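Local coordinates for putative ABC transporter (Thermobispora bispora, PDB 4PE6), which probably serves as the solute-binding protein of an ABC transporter, perhaps for carbohydrates, and holds (2R,3S)-2,3,4-trihydroxybutanoic acid in the crystal, at residues Lys146-Val151 against Gln177-Ala182; Asp208-Cys213 against Pro229-Thr234. One frame throughout, in Å; residues are numbered along the deposited sequence.

Contact 1. Residues Lys146-Val151 against Gln177-Ala182; sequences KGNVIV and QVKTVA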
ATOM      1  N   LYS A 146      14.663 -21.287 -10.797  1.00 25.74           N
ATOM      2  CA  LYS A 146      15.958 -21.579 -10.214  1.00 26.75           C
ATOM      3  C   LYS A 146      16.816 -20.323 -10.218  1.00 25.67           C
ATOM      4  O   LYS A 146      16.572 -19.395 -10.984  1.00 25.44           O
ATOM      5  CB  LYS A 146      16.669 -22.685 -11.002  1.00 29.22           C
ATOM      6  CG  LYS A 146      17.115 -22.273 -12.397  1.00 30.66           C
ATOM      7  CD  LYS A 146      18.208 -23.189 -12.930  1.00 32.90           C
ATOM      8  CE  LYS A 146      18.587 -22.828 -14.363  1.00 34.00           C
ATOM      9  NZ  LYS A 146      17.533 -23.226 -15.353  1.00 35.06           N
ATOM     10  N   GLY A 147      17.811 -20.306  -9.346  1.00 24.78           N
ATOM     11  CA  GLY A 147      18.732 -19.200  -9.241  1.00 23.81           C
ATOM     12  C   GLY A 147      18.724 -18.604  -7.858  1.00 23.17           C
ATOM     13  O   GLY A 147      18.232 -19.215  -6.895  1.00 23.21           O
ATOM     14  N   ASN A 148      19.294 -17.402  -7.761  1.00 22.39           N
ATOM     15  CA  ASN A 148      19.463 -16.736  -6.494  1.00 21.77           C
ATOM     16  C   ASN A 148      18.560 -15.513  -6.417  1.00 20.61           C
ATOM     17  O   ASN A 148      18.449 -14.736  -7.370  1.00 20.14           O
ATOM     18  CB  ASN A 148      20.921 -16.315  -6.308  1.00 22.46           C
ATOM     19  CG  ASN A 148      21.869 -17.494  -6.238  1.00 23.24           C
ATOM     20  OD1 ASN A 148      21.549 -18.542  -5.651  1.00 23.43           O
ATOM     21  ND2 ASN A 148      23.069 -17.321  -6.797  1.00 23.92           N
ATOM     22  N   VAL A 149      17.898 -15.354  -5.282  1.00 19.96           N
ATOM     23  CA  VAL A 149      17.036 -14.203  -5.070  1.00 19.53           C
ATOM     24  C   VAL A 149      17.303 -13.467  -3.770  1.00 19.22           C
ATOM     25  O   VAL A 149      17.781 -14.059  -2.769  1.00 19.89           O
ATOM     26  CB  VAL A 149      15.545 -14.580  -5.109  1.00 19.55           C
ATOM     27  CG1 VAL A 149      15.185 -15.170  -6.453  1.00 19.68           C
ATOM     28  CG2 VAL A 149      15.203 -15.529  -3.975  1.00 19.97           C
ATOM     29  N   ILE A 150      16.967 -12.173  -3.781  1.00 18.48           N
ATOM     30  CA  ILE A 150      16.964 -11.374  -2.568  1.00 18.19           C
ATOM     31  C   ILE A 150      15.509 -11.035  -2.239  1.00 17.31           C
ATOM     32  O   ILE A 150      14.745 -10.666  -3.123  1.00 16.77           O
ATOM     33  CB  ILE A 150      17.788 -10.086  -2.735  1.00 18.51           C
ATOM     34  CG1 ILE A 150      19.268 -10.428  -2.872  1.00 19.15           C
ATOM     35  CG2 ILE A 150      17.544  -9.116  -1.581  1.00 18.61           C
ATOM     36  CD1 ILE A 150      20.161  -9.229  -3.111  1.00 19.72           C
ATOM     37  N   VAL A 151      15.131 -11.190  -0.975  1.00 17.00           N
ATOM     38  CA  VAL A 151      13.830 -10.737  -0.503  1.00 16.60           C
ATOM     39  C   VAL A 151      14.023  -9.412   0.219  1.00 16.32           C
ATOM     40  O   VAL A 151      14.806  -9.323   1.170  1.00 16.75           O
ATOM     41  CB  VAL A 151      13.185 -11.757   0.466  1.00 17.03           C
ATOM     42  CG1 VAL A 151      11.803 -11.288   0.937  1.00 16.94           C
ATOM     43  CG2 VAL A 151      13.082 -13.122  -0.194  1.00 17.35           C
ATOM     44  N   GLN A 177      14.642 -25.108  -6.089  1.00 32.52           N
ATOM     45  CA  GLN A 177      15.897 -24.759  -6.738  1.00 33.38           C
ATOM     46  C   GLN A 177      16.188 -23.258  -6.671  1.00 30.85           C
ATOM     47  O   GLN A 177      17.201 -22.808  -7.183  1.00 31.21           O
ATOM     48  CB  GLN A 177      15.900 -25.218  -8.201  1.00 36.36           C
ATOM     49  CG  GLN A 177      15.600 -26.698  -8.393  1.00 39.41           C
ATOM     50  CD  GLN A 177      16.506 -27.572  -7.560  1.00 42.95           C
ATOM     51  OE1 GLN A 177      16.042 -28.430  -6.802  1.00 48.15           O
ATOM     52  NE2 GLN A 177      17.814 -27.356  -7.685  1.00 44.80           N
ATOM     53  N   VAL A 178      15.294 -22.483  -6.070  1.00 28.42           N
ATOM     54  CA  VAL A 178      15.576 -21.076  -5.813  1.00 26.58           C
ATOM     55  C   VAL A 178      16.148 -20.931  -4.408  1.00 26.05           C
ATOM     56  O   VAL A 178      15.623 -21.512  -3.467  1.00 25.74           O
ATOM     57  CB  VAL A 178      14.315 -20.211  -6.014  1.00 25.81           C
ATOM     58  CG1 VAL A 178      14.541 -18.776  -5.556  1.00 24.83           C
ATOM     59  CG2 VAL A 178      13.934 -20.238  -7.485  1.00 25.89           C
ATOM     60  N   LYS A 179      17.235 -20.167  -4.295  1.00 25.19           N
ATOM     61  CA  LYS A 179      17.933 -19.938  -3.045  1.00 25.56           C
ATOM     62  C   LYS A 179      17.813 -18.456  -2.686  1.00 23.82           C
ATOM     63  O   LYS A 179      18.073 -17.578  -3.529  1.00 22.43           O
ATOM     64  CB  LYS A 179      19.422 -20.286  -3.176  1.00 27.14           C
ATOM     65  CG  LYS A 179      19.726 -21.733  -3.577  1.00 29.37           C
ATOM     66  CD  LYS A 179      19.182 -22.710  -2.539  1.00 31.18           C
ATOM     67  CE  LYS A 179      19.691 -24.137  -2.736  1.00 33.03           C
ATOM     68  NZ  LYS A 179      18.858 -24.915  -3.700  1.00 33.56           N
ATOM     69  N   THR A 180      17.405 -18.187  -1.446  1.00 22.79           N
ATOM     70  CA  THR A 180      17.363 -16.830  -0.947  1.00 21.87           C
ATOM     71  C   THR A 180      18.759 -16.527  -0.424  1.00 21.97           C
ATOM     72  O   THR A 180      19.197 -17.140   0.543  1.00 22.62           O
ATOM     73  CB  THR A 180      16.295 -16.623   0.156  1.00 21.80           C
ATOM     74  OG1 THR A 180      14.982 -16.801  -0.380  1.00 21.53           O
ATOM     75  CG2 THR A 180      16.373 -15.227   0.710  1.00 21.42           C
ATOM     76  N   VAL A 181      19.464 -15.611  -1.071  1.00 21.20           N
ATOM     77  CA  VAL A 181      20.844 -15.318  -0.698  1.00 21.77           C
ATOM     78  C   VAL A 181      20.950 -14.160   0.281  1.00 21.51           C
ATOM     79  O   VAL A 181      22.016 -13.959   0.878  1.00 22.02           O
ATOM     80  CB  VAL A 181      21.773 -15.081  -1.918  1.00 21.89           C
ATOM     81  CG1 VAL A 181      21.953 -16.379  -2.710  1.00 22.16           C
ATOM     82  CG2 VAL A 181      21.270 -13.946  -2.801  1.00 21.48           C
ATOM     83  N   ALA A 182      19.861 -13.399   0.438  1.00 20.63           N
ATOM     84  CA  ALA A 182      19.763 -12.377   1.472  1.00 20.38           C
ATOM     85  C   ALA A 182      18.317 -11.934   1.687  1.00 19.73           C
ATOM     86  O   ALA A 182      17.507 -11.915   0.747  1.00 19.04           O
ATOM     87  CB  ALA A 182      20.633 -11.173   1.122  1.00 20.44           C
TER
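Two parallel strands are joined by backbone hydrogen bonds that shorten after a weak start, where Gly147 N reaches Gln177 O at 3.4 Å. Lys179 then bonds both ways: its N gives to Gly147 O, and its O takes the N-H of Val149 at 2.8 Å, each partner lying nearly along the C=O axis. Val149 O next receives Val181 N at 2.9 Å, but Val151 N bonds to Ala182 O rather than to Val181 O. The extra residue makes a beta bulge at Val181, whose psi of -14° departs from strand values. These strands are the two arms of a beta-alpha-beta unit, with 178-185 at the edge of the sheet. Helix 159-173, the crossover, packs on the face of Val149, Val178 and Thr180: there Val178 CG1, anti to its backbone N (chi1 172°), meets Val149 CG2 at 3.7 Å, the side chains crossing at about a right angle, and Leu172 packs on Val178 and Thr180. On the other face, Asn148 OD1 lies 3.7 Å from Val181 CG1, while its ND2 is held by Thr206 O. Further along, Ile150 CG1 touches Val181 CG2 at 4.0 Å, these side chains also crossing nearly perpendicularly, and Val200 of helix 190-200 covers Ile150 and Ala182.

Contact 2. Residues Asp208-Cys213 against Pro229-Thr234; sequences DAVIGC and PIPAVT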
ATOM      1  N   ASP A 208      19.458 -13.281  -9.493  1.00 22.90           N
ATOM      2  CA  ASP A 208      18.564 -13.334 -10.655  1.00 22.50           C
ATOM      3  C   ASP A 208      17.283 -12.513 -10.475  1.00 21.53           C
ATOM      4  O   ASP A 208      16.699 -12.004 -11.448  1.00 21.72           O
ATOM      5  CB  ASP A 208      18.255 -14.790 -10.957  1.00 23.12           C
ATOM      6  CG  ASP A 208      19.523 -15.590 -11.201  1.00 24.14           C
ATOM      7  OD1 ASP A 208      20.159 -15.315 -12.225  1.00 24.80           O
ATOM      8  OD2 ASP A 208      19.915 -16.440 -10.363  1.00 24.57           O
ATOM      9  N   ALA A 209      16.843 -12.374  -9.240  1.00 20.40           N
ATOM     10  CA  ALA A 209      15.648 -11.599  -8.965  1.00 19.86           C
ATOM     11  C   ALA A 209      15.667 -10.996  -7.574  1.00 19.40           C
ATOM     12  O   ALA A 209      16.245 -11.566  -6.651  1.00 19.37           O
ATOM     13  CB  ALA A 209      14.411 -12.470  -9.133  1.00 19.72           C
ATOM     14  N   VAL A 210      14.970  -9.875  -7.432  1.00 18.94           N
ATOM     15  CA  VAL A 210      14.740  -9.279  -6.135  1.00 18.61           C
ATOM     16  C   VAL A 210      13.254  -9.077  -5.921  1.00 18.55           C
ATOM     17  O   VAL A 210      12.621  -8.260  -6.599  1.00 18.82           O
ATOM     18  CB  VAL A 210      15.493  -7.956  -5.981  1.00 18.45           C
ATOM     19  CG1 VAL A 210      15.296  -7.412  -4.578  1.00 18.27           C
ATOM     20  CG2 VAL A 210      16.966  -8.169  -6.303  1.00 18.57           C
ATOM     21  N   ILE A 211      12.704  -9.858  -4.991  1.00 18.16           N
ATOM     22  CA  ILE A 211      11.285  -9.850  -4.689  1.00 18.24           C
ATOM     23  C   ILE A 211      11.075  -8.868  -3.548  1.00 17.82           C
ATOM     24  O   ILE A 211      11.446  -9.135  -2.388  1.00 17.50           O
ATOM     25  CB  ILE A 211      10.776 -11.251  -4.306  1.00 18.54           C
ATOM     26  CG1 ILE A 211      10.986 -12.225  -5.470  1.00 19.10           C
ATOM     27  CG2 ILE A 211       9.303 -11.200  -3.951  1.00 18.75           C
ATOM     28  CD1 ILE A 211      10.586 -13.659  -5.176  1.00 19.67           C
ATOM     29  N   GLY A 212      10.489  -7.732  -3.883  1.00 17.71           N
ATOM     30  CA  GLY A 212      10.337  -6.662  -2.934  1.00 17.87           C
ATOM     31  C   GLY A 212       8.943  -6.121  -2.833  1.00 18.21           C
ATOM     32  O   GLY A 212       7.972  -6.754  -3.276  1.00 18.75           O
ATOM     33  N   CYS A 213       8.865  -4.925  -2.252  1.00 18.39           N
ATOM     34  CA  CYS A 213       7.621  -4.211  -2.021  1.00 18.66           C
ATOM     35  C   CYS A 213       7.715  -2.863  -2.734  1.00 19.19           C
ATOM     36  O   CYS A 213       8.195  -1.890  -2.154  1.00 19.14           O
ATOM     37  CB  CYS A 213       7.420  -3.981  -0.525  1.00 18.66           C
ATOM     38  SG  CYS A 213       5.906  -3.099  -0.116  1.00 18.94           S
ATOM     39  N   PRO A 229      24.508  -6.568 -13.619  1.00 26.95           N
ATOM     40  CA  PRO A 229      23.281  -6.515 -14.416  1.00 26.38           C
ATOM     41  C   PRO A 229      22.010  -6.471 -13.554  1.00 25.32           C
ATOM     42  O   PRO A 229      21.937  -7.084 -12.471  1.00 23.60           O
ATOM     43  CB  PRO A 229      23.318  -7.822 -15.214  1.00 27.30           C
ATOM     44  CG  PRO A 229      24.165  -8.746 -14.386  1.00 27.76           C
ATOM     45  CD  PRO A 229      25.213  -7.855 -13.773  1.00 27.43           C
ATOM     46  N   ILE A 230      21.016  -5.768 -14.073  1.00 24.59           N
ATOM     47  CA  ILE A 230      19.792  -5.493 -13.363  1.00 24.63           C
ATOM     48  C   ILE A 230      18.956  -6.809 -13.344  1.00 23.60           C
ATOM     49  O   ILE A 230      18.659  -7.362 -14.393  1.00 23.63           O
ATOM     50  CB  ILE A 230      19.021  -4.332 -14.049  1.00 25.71           C
ATOM     51  CG1 ILE A 230      19.913  -3.074 -14.215  1.00 27.53           C
ATOM     52  CG2 ILE A 230      17.730  -4.000 -13.315  1.00 25.88           C
ATOM     53  CD1 ILE A 230      20.400  -2.432 -12.925  1.00 27.67           C
ATOM     54  N   PRO A 231      18.616  -7.332 -12.158  1.00 22.20           N
ATOM     55  CA  PRO A 231      17.759  -8.540 -12.110  1.00 21.53           C
ATOM     56  C   PRO A 231      16.296  -8.259 -12.374  1.00 20.68           C
ATOM     57  O   PRO A 231      15.922  -7.116 -12.576  1.00 20.23           O
ATOM     58  CB  PRO A 231      17.933  -9.023 -10.667  1.00 21.37           C
ATOM     59  CG  PRO A 231      18.174  -7.768  -9.907  1.00 21.45           C
ATOM     60  CD  PRO A 231      18.992  -6.883 -10.805  1.00 21.99           C
ATOM     61  N   ALA A 232      15.448  -9.300 -12.360  1.00 20.20           N
ATOM     62  CA  ALA A 232      14.001  -9.069 -12.316  1.00 19.72           C
ATOM     63  C   ALA A 232      13.671  -8.408 -10.988  1.00 19.09           C
ATOM     64  O   ALA A 232      14.109  -8.872  -9.940  1.00 18.63           O
ATOM     65  CB  ALA A 232      13.220 -10.377 -12.479  1.00 19.93           C
ATOM     66  N   VAL A 233      12.939  -7.305 -11.032  1.00 19.11           N
ATOM     67  CA  VAL A 233      12.573  -6.568  -9.822  1.00 18.82           C
ATOM     68  C   VAL A 233      11.069  -6.322  -9.719  1.00 18.94           C
ATOM     69  O   VAL A 233      10.294  -6.570 -10.658  1.00 19.55           O
ATOM     70  CB  VAL A 233      13.333  -5.212  -9.721  1.00 18.84           C
ATOM     71  CG1 VAL A 233      14.832  -5.441  -9.581  1.00 18.86           C
ATOM     72  CG2 VAL A 233      13.049  -4.329 -10.922  1.00 19.50           C
ATOM     73  N   THR A 234      10.652  -5.838  -8.557  1.00 18.67           N
ATOM     74  CA  THR A 234       9.261  -5.492  -8.305  1.00 18.74           C
ATOM     75  C   THR A 234       9.204  -3.980  -8.213  1.00 19.03           C
ATOM     76  O   THR A 234       9.559  -3.407  -7.196  1.00 18.74           O
ATOM     77  CB  THR A 234       8.748  -6.135  -7.006  1.00 18.56           C
ATOM     78  OG1 THR A 234       9.612  -5.799  -5.906  1.00 18.03           O
ATOM     79  CG2 THR A 234       8.687  -7.645  -7.152  1.00 18.62           C
TER
HETATM   80  O   HOH W   1      12.529  -5.313  -6.323  1.00 17.71           O
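Thr234 OG1 accepts the N-H of Gly212 at 2.9 Å in a bent bond (130° at the hydrogen). Its chi1 of 54° turns the hydroxyl in between its own backbone N and carbonyl carbon, and Gly212, with no side chain, allows so close an approach. One step back the strands have parted, and a water fills in: it donates to Val210 O and accepts from Thr234 N, 3.0 Å from each. Direct pairing resumes at Ala232, whose O takes the N-H of Val210 at 2.8 Å almost along the C=O axis. Ala232 N gives in turn to Asp208 O at 3.1 Å, from above the carbonyl plane. Pro231 lies against the same carbonyl, its CB 3.3 Å from Asp208 O, and its CG meets Val210 CG2 at 3.8 Å, ring and valine running alongside each other. The two parallel strands belong to a beta-alpha-beta unit whose helix 216-226 covers this face, Val219 touching Val210 and Val233, and Phe223 touching Pro231. On the reverse face the methyls of Ala209 and Ala232 meet CB to CB at 4.1 Å, with Val139 of helix 128-142 over Ala209. Beyond Gly212 the chain approaches the ligand: Cys213, disulfide-bonded to Cys188 of the pocket, gives its N-H to Asp215 OD2, and its side chain comes to about 4 Å from the bound trihydroxybutanoic acid.

In the fold
Contact 1 precedes contact 2 in sequence, and their centres lie 10 Å apart in one sheet. Across it the strands run 178-185, 147-153, 209-211 and 232-235, so the chain builds outward to the edge with the first beta-alpha-beta unit, then returns past strand 147-153 and continues the other way. The seam between the units is the pair 147-153 and 209-211, joined by probable hydrogen bonds such as Ile150 O to Ile211 N (2.9 Å). This Rossmann-like arrangement fits one lobe of a type I periplasmic binding protein. Contact 2 lies on the ligand side, its strand leading to Cys213 near the bound acid, whereas the Val151 side chain of contact 1 remains about 13 Å from it.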